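Local coordinates for branched-chain phosphotransacylase (PDB 1YCO), which probably transfers branched-chain acyl groups between coenzyme A and inorganic phosphate, converting acyl thioesters and acyl phosphates into one another, at residues 95-100 with 134-139; 101-106 with 242-247; 112-117 with 214-219; 149-154 with 181-186; 156-161 with 188-193. One frame throughout, in Å; residues are numbered along the deposited sequence.

Overall arrangement
The protein combines a parallel five-stranded sheet with a mixed six-stranded one, and four of the five contacts involve the mixed sheet. Contact 4 joins strands 150-154 and 184-189 at one edge, contact 3 pairs strands 113-117 and 215-217 near the middle, and contact 2 pairs 101-107 with 238-244 at the other edge; the centres of contacts 2 and 4 are about 17 Å apart. Contact 1 ties the loop before strand 101-107 to helix 127-143, about 8 Å from contact 2, between centres. Contact 5 lies where strand 184-189 runs into helix 191-195, within reach of the second subunit. Along the chain, contacts 3 to 5 are nested inside the loop closed by contact 2, so late residues complete a sheet begun by early ones.

Contact 1 of 5, residues 95-100 with 134-139; sequences KNKPIL and VENAKE
Lys97 and Glu139 reach toward each other tip to tip, and Lys97 NZ lies 3.0 Å from Glu139 OE2 in a salt bridge. The ammonium comes in on the syn side of that oxygen, 25° out of the carboxylate plane, and also sits 3.2 Å from Glu139 OE1. In the lysine, chi2 (-61°) turns CD off the extended path, and the straight remainder of the chain carries NZ to the glutamate. Nearer the backbone, Asn136 binds the loop with both ends of its amide. Its ND2 donates to Ile99 O (3.1 Å, 159° at the hydrogen), with the acceptor close to the amide plane, and also to Ser101 OG just beyond the loop. Its OD1 lies 2.9 Å from a water that can donate to it and that accepts the N-H of Ile99. An asparagine suits this buried place because it offers a donor and an acceptor to a chain lacking regular structure. Behind this shell, Lys95 NZ folds back to bond Lys97 O at 2.9 Å, within the loop, and the three-residue spacing on helix 127-143 turns Asn136 and Glu139 toward the loop. The loop before strand 101-107 is thus fixed to the helix by polar bonds, with little apolar packing between them.

Contact 2 of 5, residues 101-106 with 242-247; sequences SHVAMV and TIVGTK
In His102, chi1 (-179°) puts CG anti to the backbone N, and chi2 (-74°) turns the ring so that Thr242 O lies over one face, 3.8 Å above the plane and offset toward the rim. Val103 keeps CG2 beside its own N, and Val244 holds CG2 between its N and carbonyl carbon; the two methyls meet at 3.7 Å with the side chains crossing obliquely. Ser101 OG has its partner in Asn136. The backbones pair antiparallel: Ser101 with Val244 and Val103 with Thr242 are hydrogen-bonded pairs, and His102 with Ile243 between them is non-hydrogen-bonded. Val103 N reaches Thr242 O at 3.0 Å and 176°, while Val244 N meets Ser101 O at 2.9 Å. The beta-branched Val103, Thr242, Ile243 and Val244 suit these extended chains. Gly245, just after the last pair, has a positive phi at which a CB would jam against the preceding carbonyl O, so glycine is called for. On the face of Thr242 and Val244, helix 259-274 packs, and Thr242 OG1 bonds to Gln272. Ile243 on the other face touches strand 250-252. Strand 238-244 thereby becomes an edge of the mixed sheet, in which strand 101-107 alone runs against the other five, consistent with the isocitrate dehydrogenase-like alpha/beta fold of this family.

Contact 3 of 5, residues 112-117 with 214-219; sequences KTFLLT and DILVVP
Phe114 meets Asp214 and Leu216 where strand 113-117 lies parallel to strand 215-217, in the inner part of the mixed alpha/beta sheet; the axes come within 4.5 Å and diverge by 25°. Phe114 CG stands between the backbone N and the carbonyl carbon (chi1 61°), and its ring receives Leu216 CD1 over one face. That methyl is 3.8 Å from the ring centroid, offset toward the rim, and makes a CH-pi contact. An aromatic suits this place because its flat face gives the CD1 methyl of the branched Leu216 a broad surface to rest on, while Leu216 also touches helix 191-195. Leu115 follows with its side chain on the opposite face of the sheet. Its N donates to Asp214 O at 2.8 Å and its O accepts from Leu216 N, so it grips residues on both sides of its partner Ile215. Leu115 CB packs slantwise on Ile215 CG1 at 3.9 Å, and both side chains also reach helix 127-143. The CB of Asp214 points away; its OD2 accepts from Lys150 N on the next strand. Leu116, back on the Phe114 face, sends CD1 across Val218 at about a right angle, 3.9 Å from Val218 CG1. Thr117 returns to the helix side. Its N bonds to Leu216 O at 3.0 Å, its OG1 to His102 O, and its CG2 lies alongside Val217 CG2, pointing the same way. Threonine serves both needs here, a methyl for the core and a hydroxyl for the adjoining strand. Last, Thr117 O approaches Val218 CG2 at 3.4 Å.

Contact 4 of 5, residues 149-154 with 181-186; sequences PKIALL and QEATVF
Ile151 and Thr184 lead the backbone hydrogen bonds: Ile151 N reaches Thr184 O at 2.7 Å with a nearly straight N-H (174°). Thr184 N donates to Pro149 O, Phe186 N to Ile151 O and Leu153 N to Phe186 O, so Ile151 uses both its N-H and its carbonyl toward the same neighbour, straddling Val185. Weaker CA-H...O contacts fill the intervals, among them Val185 CA to Ile151 O at 3.2 Å. Pro149, with no N-H to give, is placed where its carbonyl, and no N-H, is needed for the backbone bonding. These parallel strands belong to a beta-alpha-beta crossover, in which helix 165-177 carries the chain from the end of strand 150-154 back to the start of strand 184-189; strand 184-189 forms an outer edge of the mixed sheet. The apolar contacts gather on the helical side. Ile151 and Val185 lie side by side, pointing the same way, with Ile151 CD1 4.0 Å from Val185 CG2 and 4.1 Å from Ala183 CB. Leu153 instead comes slantwise over the other branch, its CD1 3.9 Å from Val185 CG1. The two methyls of one valine thus serve two neighbours, an advantage of beta-branching in a strand. Ala183 keeps to a single methyl, which meets both Ile151 CD1 and Pro149 CG. Both helices, 127-143 and 165-177, pack on this side, through Val134 on Ile151 and Phe177 on Val185. Polar side chains find partners beyond the two strands: Lys150 NZ pairs with Asp212 in a salt bridge, and Thr184 OG1 bonds to His148 NE2.

Contact 5 of 5, residues 156-161 with 188-193; sequences AAENFN and PLSLDL
Phe160 offers the edge of its ring to Pro188, whose CG lies near the ring plane, 4.5 Å from Phe160 CD1; Ser167 and Lys171 of helix 165-177 also touch the phenyl. The carboxylate of Asp192 is the second flat group. Ser190 OG donates to its OD1 nearly along the C-O axis, while Leu193 N, 2.6 Å from the same OD1, approaches from above the plane. Ser190 occupies the N-cap of helix 191-195, a fitting place for a small hydroxyl residue. Its OG stands between the backbone N and the carbonyl carbon (chi1 59°), 3.7 Å from Glu158 CG. An unusual chi1 (-23°) puts Glu158 CG against Leu193 CD1 at 3.3 Å, and the chain bends at chi2 beyond it; the two side chains cross at about a right angle, so the aliphatic part of a charged residue serves as apolar cover. Pro188, after a cis peptide bond, marks a corner in the chain near the end of strand 184-189 and sets its CB 3.7 Å from Ala157 O. Ala156 packs on Asn225, and Asp192 on Leu233, of the second subunit. No direct hydrogen bond crosses between the two segments; a water joins them, giving one bond to Asp192 OD2 (3.2 Å) and a weak one to Glu158 OE2 (3.3 Å). This water, and long, weak pairings of Glu158 with Lys203 and of Asp192 with Lys229 of the second subunit, may soften the repulsion between two acidic groups.

Contact 1 of 5, residues 95-100 with 134-139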
# COMPACT_ATOMS: atom_id res chain seq x y z
N LYS A 95 -3.54 -29.80 -2.56
CA LYS A 95 -2.46 -29.09 -1.88
C LYS A 95 -1.21 -29.98 -1.93
O LYS A 95 -1.28 -31.18 -1.67
CB LYS A 95 -2.88 -28.81 -0.43
CG LYS A 95 -1.98 -27.88 0.35
CD LYS A 95 -2.66 -27.50 1.68
CE LYS A 95 -1.77 -26.63 2.56
NZ LYS A 95 -0.54 -27.34 2.95
N ASN A 96 -0.07 -29.38 -2.29
CA ASN A 96 1.18 -30.13 -2.40
C ASN A 96 2.38 -29.29 -1.99
O ASN A 96 3.50 -29.54 -2.43
CB ASN A 96 1.38 -30.63 -3.83
CG ASN A 96 1.95 -29.56 -4.74
OD1 ASN A 96 1.30 -28.54 -4.99
ND2 ASN A 96 3.17 -29.77 -5.21
N LYS A 97 2.14 -28.27 -1.17
CA LYS A 97 3.19 -27.40 -0.66
C LYS A 97 2.85 -27.14 0.80
O LYS A 97 1.68 -27.09 1.16
CB LYS A 97 3.22 -26.07 -1.42
CG LYS A 97 3.69 -26.19 -2.85
CD LYS A 97 5.10 -26.72 -2.87
CE LYS A 97 5.62 -26.83 -4.27
NZ LYS A 97 7.04 -27.33 -4.22
N PRO A 98 3.88 -26.98 1.65
CA PRO A 98 3.69 -26.72 3.08
C PRO A 98 2.49 -25.82 3.38
O PRO A 98 1.69 -26.10 4.28
CB PRO A 98 5.01 -26.09 3.49
CG PRO A 98 5.99 -26.82 2.64
CD PRO A 98 5.31 -26.89 1.28
N ILE A 99 2.35 -24.75 2.61
CA ILE A 99 1.23 -23.82 2.80
C ILE A 99 0.77 -23.21 1.47
O ILE A 99 1.49 -23.24 0.48
CB ILE A 99 1.61 -22.64 3.71
CG1 ILE A 99 2.44 -21.63 2.93
CG2 ILE A 99 2.40 -23.13 4.93
CD1 ILE A 99 1.88 -20.23 2.98
N LEU A 100 -0.44 -22.66 1.47
CA LEU A 100 -0.98 -22.00 0.30
C LEU A 100 -0.70 -20.50 0.44
O LEU A 100 -0.68 -19.96 1.54
CB LEU A 100 -2.49 -22.22 0.19
CG LEU A 100 -3.03 -23.64 -0.04
CD1 LEU A 100 -4.56 -23.62 -0.03
CD2 LEU A 100 -2.52 -24.19 -1.37
N VAL A 134 7.93 -17.06 0.58
CA VAL A 134 9.07 -16.77 -0.27
C VAL A 134 9.30 -17.99 -1.18
O VAL A 134 9.36 -17.86 -2.40
CB VAL A 134 10.33 -16.47 0.57
CG1 VAL A 134 11.55 -16.32 -0.32
CG2 VAL A 134 10.11 -15.18 1.37
N GLU A 135 9.39 -19.17 -0.58
CA GLU A 135 9.59 -20.39 -1.34
C GLU A 135 8.56 -20.53 -2.47
O GLU A 135 8.93 -20.77 -3.62
CB GLU A 135 9.52 -21.59 -0.41
CG GLU A 135 10.55 -21.55 0.70
CD GLU A 135 11.97 -21.71 0.18
OE1 GLU A 135 12.34 -21.01 -0.79
OE2 GLU A 135 12.71 -22.54 0.75
N ASN A 136 7.28 -20.38 -2.15
CA ASN A 136 6.21 -20.47 -3.15
C ASN A 136 6.44 -19.48 -4.32
O ASN A 136 6.37 -19.88 -5.50
CB ASN A 136 4.83 -20.20 -2.49
CG ASN A 136 4.24 -21.44 -1.79
OD1 ASN A 136 4.94 -22.42 -1.48
ND2 ASN A 136 2.93 -21.40 -1.51
N ALA A 137 6.71 -18.21 -4.00
CA ALA A 137 6.95 -17.18 -5.02
C ALA A 137 8.26 -17.44 -5.76
O ALA A 137 8.37 -17.17 -6.96
CB ALA A 137 6.96 -15.79 -4.39
N LYS A 138 9.26 -17.97 -5.05
CA LYS A 138 10.53 -18.29 -5.69
C LYS A 138 10.32 -19.38 -6.72
O LYS A 138 10.94 -19.35 -7.79
CB LYS A 138 11.56 -18.79 -4.67
CG LYS A 138 12.88 -19.20 -5.33
CD LYS A 138 13.74 -20.13 -4.46
CE LYS A 138 13.12 -21.51 -4.34
NZ LYS A 138 13.86 -22.45 -3.44
N GLU A 139 9.46 -20.34 -6.41
CA GLU A 139 9.20 -21.43 -7.34
C GLU A 139 8.43 -20.96 -8.57
O GLU A 139 8.72 -21.40 -9.69
CB GLU A 139 8.44 -22.55 -6.63
CG GLU A 139 9.19 -23.09 -5.42
CD GLU A 139 8.47 -24.22 -4.72
OE1 GLU A 139 7.23 -24.16 -4.59
OE2 GLU A 139 9.16 -25.17 -4.27
O HOH W 1 4.73 -23.49 1.20

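Contact 2 of 5, residues 101-106 with 242-247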
# COMPACT_ATOMS: atom_id res chain seq x y z
N SER A 101 -0.48 -19.84 -0.69
CA SER A 101 -0.22 -18.42 -0.67
C SER A 101 -0.81 -17.82 -1.94
O SER A 101 -1.27 -18.55 -2.82
CB SER A 101 1.30 -18.13 -0.63
OG SER A 101 1.97 -18.58 -1.80
N HIS A 102 -0.82 -16.50 -2.03
CA HIS A 102 -1.32 -15.88 -3.23
C HIS A 102 -0.15 -15.12 -3.80
O HIS A 102 0.63 -14.49 -3.07
CB HIS A 102 -2.49 -14.94 -2.93
CG HIS A 102 -3.06 -14.28 -4.15
ND1 HIS A 102 -2.41 -13.27 -4.82
CD2 HIS A 102 -4.21 -14.51 -4.83
CE1 HIS A 102 -3.14 -12.89 -5.86
NE2 HIS A 102 -4.23 -13.63 -5.89
N VAL A 103 -0.02 -15.21 -5.11
CA VAL A 103 1.05 -14.54 -5.83
C VAL A 103 0.45 -13.81 -7.03
O VAL A 103 -0.37 -14.36 -7.76
CB VAL A 103 2.09 -15.56 -6.35
CG1 VAL A 103 3.08 -14.87 -7.30
CG2 VAL A 103 2.84 -16.18 -5.18
N ALA A 104 0.89 -12.58 -7.22
CA ALA A 104 0.41 -11.76 -8.32
C ALA A 104 1.57 -11.34 -9.21
O ALA A 104 2.71 -11.18 -8.75
CB ALA A 104 -0.30 -10.51 -7.78
N MET A 105 1.27 -11.18 -10.50
CA MET A 105 2.27 -10.72 -11.45
C MET A 105 1.87 -9.29 -11.80
O MET A 105 0.73 -9.03 -12.17
CB MET A 105 2.32 -11.58 -12.71
CG MET A 105 3.26 -11.00 -13.77
SD MET A 105 4.30 -12.19 -14.64
CE MET A 105 3.41 -12.38 -16.19
N VAL A 106 2.82 -8.37 -11.68
CA VAL A 106 2.59 -6.96 -11.96
C VAL A 106 3.43 -6.43 -13.13
O VAL A 106 4.65 -6.63 -13.18
CB VAL A 106 2.93 -6.09 -10.72
CG1 VAL A 106 2.48 -4.66 -10.95
CG2 VAL A 106 2.28 -6.67 -9.48
N THR A 242 -2.91 -15.59 -8.77
CA THR A 242 -3.30 -16.97 -8.65
C THR A 242 -2.89 -17.45 -7.27
O THR A 242 -1.93 -16.95 -6.68
CB THR A 242 -2.59 -17.87 -9.68
OG1 THR A 242 -1.18 -17.86 -9.43
CG2 THR A 242 -2.84 -17.39 -11.10
N ILE A 243 -3.63 -18.42 -6.76
CA ILE A 243 -3.29 -19.01 -5.48
C ILE A 243 -2.33 -20.14 -5.84
O ILE A 243 -2.59 -20.91 -6.77
CB ILE A 243 -4.53 -19.59 -4.77
CG1 ILE A 243 -5.45 -18.45 -4.33
CG2 ILE A 243 -4.10 -20.42 -3.59
CD1 ILE A 243 -6.78 -18.91 -3.75
N VAL A 244 -1.21 -20.22 -5.14
CA VAL A 244 -0.22 -21.25 -5.38
C VAL A 244 -0.13 -22.18 -4.17
O VAL A 244 -0.68 -21.89 -3.11
CB VAL A 244 1.17 -20.65 -5.71
CG1 VAL A 244 1.13 -19.96 -7.05
CG2 VAL A 244 1.60 -19.67 -4.62
N GLY A 245 0.56 -23.31 -4.35
CA GLY A 245 0.68 -24.29 -3.29
C GLY A 245 -0.02 -25.57 -3.68
O GLY A 245 0.33 -26.67 -3.22
N THR A 246 -1.04 -25.45 -4.52
CA THR A 246 -1.79 -26.60 -5.00
C THR A 246 -1.10 -27.11 -6.25
O THR A 246 -0.23 -26.43 -6.79
CB THR A 246 -3.25 -26.21 -5.33
OG1 THR A 246 -3.25 -25.07 -6.20
CG2 THR A 246 -4.01 -25.87 -4.06
N LYS A 247 -1.48 -28.29 -6.73
CA LYS A 247 -0.84 -28.81 -7.93
C LYS A 247 -1.42 -28.16 -9.18
O LYS A 247 -0.98 -28.43 -10.29
CB LYS A 247 -0.98 -30.34 -7.98
CG LYS A 247 -2.39 -30.86 -7.78
CD LYS A 247 -2.39 -32.39 -7.70
CE LYS A 247 -1.47 -32.91 -6.61
NZ LYS A 247 -1.57 -34.38 -6.48

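Contact 3 of 5, residues 112-117 with 214-219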
# COMPACT_ATOMS: atom_id res chain seq x y z
N LYS A 112 8.89 -2.44 -16.51
CA LYS A 112 9.13 -2.95 -15.17
C LYS A 112 8.12 -4.02 -14.76
O LYS A 112 6.91 -3.79 -14.76
CB LYS A 112 9.10 -1.79 -14.18
CG LYS A 112 10.44 -1.52 -13.51
CD LYS A 112 10.71 -2.51 -12.38
CE LYS A 112 12.15 -2.42 -11.88
NZ LYS A 112 13.14 -3.01 -12.84
N THR A 113 8.64 -5.19 -14.41
CA THR A 113 7.80 -6.30 -14.02
C THR A 113 8.28 -6.95 -12.74
O THR A 113 9.48 -6.96 -12.43
CB THR A 113 7.78 -7.36 -15.12
OG1 THR A 113 7.45 -6.74 -16.36
CG2 THR A 113 6.75 -8.43 -14.81
N PHE A 114 7.34 -7.51 -11.98
CA PHE A 114 7.69 -8.19 -10.74
C PHE A 114 6.52 -8.92 -10.10
O PHE A 114 5.36 -8.64 -10.38
CB PHE A 114 8.27 -7.19 -9.73
CG PHE A 114 7.32 -6.10 -9.34
CD1 PHE A 114 6.24 -6.35 -8.50
CD2 PHE A 114 7.53 -4.80 -9.79
CE1 PHE A 114 5.39 -5.32 -8.11
CE2 PHE A 114 6.69 -3.76 -9.40
CZ PHE A 114 5.62 -4.03 -8.56
N LEU A 115 6.86 -9.87 -9.24
CA LEU A 115 5.84 -10.62 -8.55
C LEU A 115 5.60 -9.96 -7.19
O LEU A 115 6.51 -9.40 -6.58
CB LEU A 115 6.28 -12.08 -8.39
CG LEU A 115 6.69 -12.82 -9.68
CD1 LEU A 115 6.96 -14.30 -9.34
CD2 LEU A 115 5.59 -12.74 -10.73
N LEU A 116 4.35 -10.00 -6.76
CA LEU A 116 3.94 -9.45 -5.48
C LEU A 116 3.30 -10.61 -4.73
O LEU A 116 2.46 -11.32 -5.28
CB LEU A 116 2.90 -8.35 -5.68
CG LEU A 116 2.26 -7.75 -4.41
CD1 LEU A 116 3.33 -7.16 -3.50
CD2 LEU A 116 1.26 -6.68 -4.82
N THR A 117 3.69 -10.81 -3.49
CA THR A 117 3.07 -11.91 -2.82
C THR A 117 2.51 -11.79 -1.44
O THR A 117 3.08 -11.24 -0.49
CB THR A 117 3.94 -13.19 -2.88
OG1 THR A 117 3.32 -14.20 -2.08
CG2 THR A 117 5.33 -12.94 -2.39
N ASP A 214 12.79 -8.82 -8.23
CA ASP A 214 11.90 -9.59 -9.09
C ASP A 214 10.61 -10.01 -8.38
O ASP A 214 9.59 -10.29 -9.01
CB ASP A 214 12.63 -10.82 -9.60
CG ASP A 214 13.85 -10.45 -10.41
OD1 ASP A 214 13.67 -9.82 -11.47
OD2 ASP A 214 14.98 -10.78 -9.98
N ILE A 215 10.69 -10.05 -7.06
CA ILE A 215 9.57 -10.43 -6.25
C ILE A 215 9.53 -9.54 -5.02
O ILE A 215 10.55 -9.31 -4.36
CB ILE A 215 9.69 -11.88 -5.75
CG1 ILE A 215 9.77 -12.83 -6.94
CG2 ILE A 215 8.50 -12.22 -4.83
CD1 ILE A 215 10.02 -14.27 -6.55
N LEU A 216 8.35 -9.03 -4.71
CA LEU A 216 8.20 -8.20 -3.54
C LEU A 216 7.39 -9.03 -2.56
O LEU A 216 6.42 -9.66 -2.94
CB LEU A 216 7.46 -6.91 -3.89
CG LEU A 216 8.03 -5.99 -4.98
CD1 LEU A 216 7.10 -4.79 -5.18
CD2 LEU A 216 9.43 -5.52 -4.60
N VAL A 217 7.84 -9.07 -1.31
CA VAL A 217 7.16 -9.80 -0.24
C VAL A 217 6.74 -8.80 0.86
O VAL A 217 7.58 -8.14 1.48
CB VAL A 217 8.08 -10.88 0.38
CG1 VAL A 217 7.33 -11.69 1.44
CG2 VAL A 217 8.60 -11.81 -0.69
N VAL A 218 5.43 -8.70 1.08
CA VAL A 218 4.86 -7.80 2.08
C VAL A 218 4.70 -8.50 3.42
O VAL A 218 4.73 -9.72 3.50
CB VAL A 218 3.49 -7.27 1.64
CG1 VAL A 218 3.65 -6.47 0.35
CG2 VAL A 218 2.54 -8.45 1.43
N PRO A 219 4.52 -7.72 4.50
CA PRO A 219 4.36 -8.26 5.86
C PRO A 219 2.94 -8.73 6.15
O PRO A 219 2.73 -9.70 6.88
CB PRO A 219 4.70 -7.06 6.76
CG PRO A 219 5.35 -6.06 5.88
CD PRO A 219 4.69 -6.25 4.55
O HOH W 2 11.16 -9.92 -12.66
O HOH W 3 2.95 -11.68 2.93

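Contact 4 of 5, residues 149-154 with 181-186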
# COMPACT_ATOMS: atom_id res chain seq x y z
N PRO A 149 16.10 -15.21 -8.91
CA PRO A 149 15.25 -14.06 -8.58
C PRO A 149 15.62 -13.25 -7.33
O PRO A 149 16.00 -13.81 -6.31
CB PRO A 149 13.87 -14.68 -8.46
CG PRO A 149 14.19 -16.04 -7.92
CD PRO A 149 15.34 -16.46 -8.80
N LYS A 150 15.48 -11.94 -7.43
CA LYS A 150 15.75 -11.07 -6.30
C LYS A 150 14.44 -10.94 -5.52
O LYS A 150 13.39 -10.57 -6.08
CB LYS A 150 16.27 -9.71 -6.76
CG LYS A 150 17.61 -9.82 -7.49
CD LYS A 150 18.27 -8.50 -7.76
CE LYS A 150 19.52 -8.69 -8.62
NZ LYS A 150 20.45 -7.51 -8.60
N ILE A 151 14.51 -11.27 -4.24
CA ILE A 151 13.36 -11.24 -3.34
C ILE A 151 13.57 -10.23 -2.22
O ILE A 151 14.38 -10.43 -1.31
CB ILE A 151 13.11 -12.64 -2.76
CG1 ILE A 151 13.04 -13.64 -3.94
CG2 ILE A 151 11.82 -12.65 -1.95
CD1 ILE A 151 12.88 -15.09 -3.53
N ALA A 152 12.82 -9.15 -2.32
CA ALA A 152 12.86 -8.08 -1.37
C ALA A 152 11.78 -8.21 -0.31
O ALA A 152 10.59 -8.36 -0.62
CB ALA A 152 12.72 -6.74 -2.10
N LEU A 153 12.22 -8.18 0.94
CA LEU A 153 11.33 -8.26 2.09
C LEU A 153 11.03 -6.81 2.46
O LEU A 153 11.86 -6.12 3.05
CB LEU A 153 12.03 -8.98 3.24
CG LEU A 153 12.56 -10.35 2.80
CD1 LEU A 153 13.24 -11.04 3.98
CD2 LEU A 153 11.39 -11.19 2.29
N LEU A 154 9.84 -6.36 2.09
CA LEU A 154 9.41 -4.99 2.32
C LEU A 154 9.09 -4.57 3.73
O LEU A 154 8.48 -5.31 4.50
CB LEU A 154 8.18 -4.69 1.47
CG LEU A 154 8.37 -4.50 -0.02
CD1 LEU A 154 7.00 -4.18 -0.62
CD2 LEU A 154 9.34 -3.35 -0.28
N GLN A 181 21.79 -20.59 -2.40
CA GLN A 181 22.26 -19.77 -3.51
C GLN A 181 21.27 -19.76 -4.68
O GLN A 181 21.59 -19.32 -5.78
CB GLN A 181 23.62 -20.28 -4.00
CG GLN A 181 24.80 -20.00 -3.06
CD GLN A 181 25.30 -18.55 -3.13
OE1 GLN A 181 25.80 -18.10 -4.18
NE2 GLN A 181 25.17 -17.82 -2.02
N GLU A 182 20.06 -20.25 -4.44
CA GLU A 182 19.03 -20.29 -5.47
C GLU A 182 18.46 -18.90 -5.76
O GLU A 182 18.01 -18.64 -6.87
CB GLU A 182 17.91 -21.25 -5.06
CG GLU A 182 18.32 -22.71 -5.09
CD GLU A 182 17.18 -23.63 -4.74
OE1 GLU A 182 16.78 -23.65 -3.55
OE2 GLU A 182 16.68 -24.33 -5.66
N ALA A 183 18.47 -18.02 -4.76
CA ALA A 183 17.96 -16.67 -4.95
C ALA A 183 18.54 -15.69 -3.95
O ALA A 183 19.13 -16.09 -2.94
CB ALA A 183 16.43 -16.66 -4.85
N THR A 184 18.38 -14.41 -4.23
CA THR A 184 18.86 -13.39 -3.33
C THR A 184 17.67 -12.82 -2.57
O THR A 184 16.82 -12.14 -3.14
CB THR A 184 19.56 -12.24 -4.10
OG1 THR A 184 20.68 -12.77 -4.82
CG2 THR A 184 20.05 -11.18 -3.13
N VAL A 185 17.60 -13.12 -1.27
CA VAL A 185 16.52 -12.65 -0.41
C VAL A 185 17.09 -11.62 0.57
O VAL A 185 18.01 -11.92 1.32
CB VAL A 185 15.89 -13.81 0.40
CG1 VAL A 185 14.66 -13.33 1.14
CG2 VAL A 185 15.52 -14.97 -0.52
N PHE A 186 16.54 -10.40 0.55
CA PHE A 186 17.00 -9.33 1.45
C PHE A 186 15.94 -8.34 1.94
O PHE A 186 15.05 -7.94 1.19
CB PHE A 186 18.12 -8.51 0.80
CG PHE A 186 18.69 -7.45 1.72
CD1 PHE A 186 19.56 -7.81 2.75
CD2 PHE A 186 18.32 -6.12 1.60
CE1 PHE A 186 20.04 -6.87 3.65
CE2 PHE A 186 18.80 -5.17 2.49
CZ PHE A 186 19.66 -5.55 3.52

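Contact 5 of 5, residues 156-161 with 188-193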
# COMPACT_ATOMS: atom_id res chain seq x y z
N ALA A 156 8.68 -0.53 6.18
CA ALA A 156 8.60 0.93 6.13
C ALA A 156 9.96 1.61 6.08
O ALA A 156 10.19 2.53 5.28
CB ALA A 156 7.80 1.45 7.32
N ALA A 157 10.88 1.18 6.95
CA ALA A 157 12.22 1.77 6.98
C ALA A 157 13.22 0.91 6.20
O ALA A 157 13.02 -0.29 6.02
CB ALA A 157 12.68 1.92 8.44
N GLU A 158 14.29 1.55 5.73
CA GLU A 158 15.33 0.85 4.98
C GLU A 158 16.37 0.36 6.00
O GLU A 158 16.83 -0.79 5.95
CB GLU A 158 15.99 1.80 3.96
CG GLU A 158 15.12 3.01 3.55
CD GLU A 158 15.38 4.26 4.39
OE1 GLU A 158 15.53 4.13 5.64
OE2 GLU A 158 15.42 5.38 3.82
N ASN A 159 16.73 1.24 6.92
CA ASN A 159 17.68 0.92 7.98
C ASN A 159 16.92 0.22 9.10
O ASN A 159 15.78 0.58 9.40
CB ASN A 159 18.35 2.20 8.50
CG ASN A 159 19.18 2.90 7.43
OD1 ASN A 159 20.13 2.34 6.90
ND2 ASN A 159 18.81 4.14 7.10
N PHE A 160 17.56 -0.76 9.72
CA PHE A 160 16.94 -1.53 10.79
C PHE A 160 16.29 -0.69 11.89
O PHE A 160 16.90 0.23 12.43
CB PHE A 160 17.96 -2.47 11.41
CG PHE A 160 17.36 -3.45 12.37
CD1 PHE A 160 16.51 -4.45 11.91
CD2 PHE A 160 17.63 -3.36 13.73
CE1 PHE A 160 15.93 -5.35 12.78
CE2 PHE A 160 17.06 -4.25 14.62
CZ PHE A 160 16.20 -5.26 14.14
N ASN A 161 15.05 -1.02 12.22
CA ASN A 161 14.31 -0.33 13.27
C ASN A 161 13.61 -1.42 14.09
O ASN A 161 12.53 -1.89 13.73
CB ASN A 161 13.29 0.62 12.65
CG ASN A 161 12.62 1.49 13.68
OD1 ASN A 161 12.35 1.05 14.80
ND2 ASN A 161 12.32 2.73 13.30
N PRO A 188 15.35 -5.56 5.84
CA PRO A 188 14.28 -4.65 5.44
C PRO A 188 14.63 -3.77 4.23
O PRO A 188 15.74 -3.28 4.10
CB PRO A 188 14.06 -3.78 6.69
CG PRO A 188 14.76 -4.48 7.79
CD PRO A 188 15.92 -5.14 7.13
N LEU A 189 13.65 -3.58 3.35
CA LEU A 189 13.84 -2.73 2.19
C LEU A 189 12.54 -1.99 1.99
O LEU A 189 11.46 -2.55 2.19
CB LEU A 189 14.14 -3.54 0.92
CG LEU A 189 15.56 -3.67 0.40
CD1 LEU A 189 15.50 -4.19 -1.03
CD2 LEU A 189 16.29 -2.32 0.42
N SER A 190 12.66 -0.73 1.59
CA SER A 190 11.52 0.12 1.33
C SER A 190 11.13 -0.08 -0.12
O SER A 190 11.98 -0.41 -0.96
CB SER A 190 11.92 1.57 1.56
OG SER A 190 13.00 1.90 0.71
N LEU A 191 9.86 0.13 -0.42
CA LEU A 191 9.32 -0.03 -1.78
C LEU A 191 10.14 0.68 -2.86
O LEU A 191 10.44 0.11 -3.90
CB LEU A 191 7.86 0.46 -1.82
CG LEU A 191 7.09 0.35 -3.14
CD1 LEU A 191 6.75 -1.11 -3.41
CD2 LEU A 191 5.80 1.18 -3.08
N ASP A 192 10.49 1.94 -2.63
CA ASP A 192 11.27 2.66 -3.65
C ASP A 192 12.66 2.04 -3.84
O ASP A 192 13.10 1.85 -4.97
CB ASP A 192 11.39 4.14 -3.27
CG ASP A 192 11.90 4.33 -1.88
OD1 ASP A 192 12.01 3.30 -1.17
OD2 ASP A 192 12.17 5.49 -1.48
N LEU A 193 13.36 1.74 -2.74
CA LEU A 193 14.68 1.13 -2.86
C LEU A 193 14.60 -0.27 -3.49
O LEU A 193 15.58 -0.79 -4.03
CB LEU A 193 15.39 1.04 -1.50
CG LEU A 193 15.84 2.42 -0.96
CD1 LEU A 193 16.29 2.31 0.49
CD2 LEU A 193 16.96 2.96 -1.84
O HOH W 4 13.75 6.43 1.17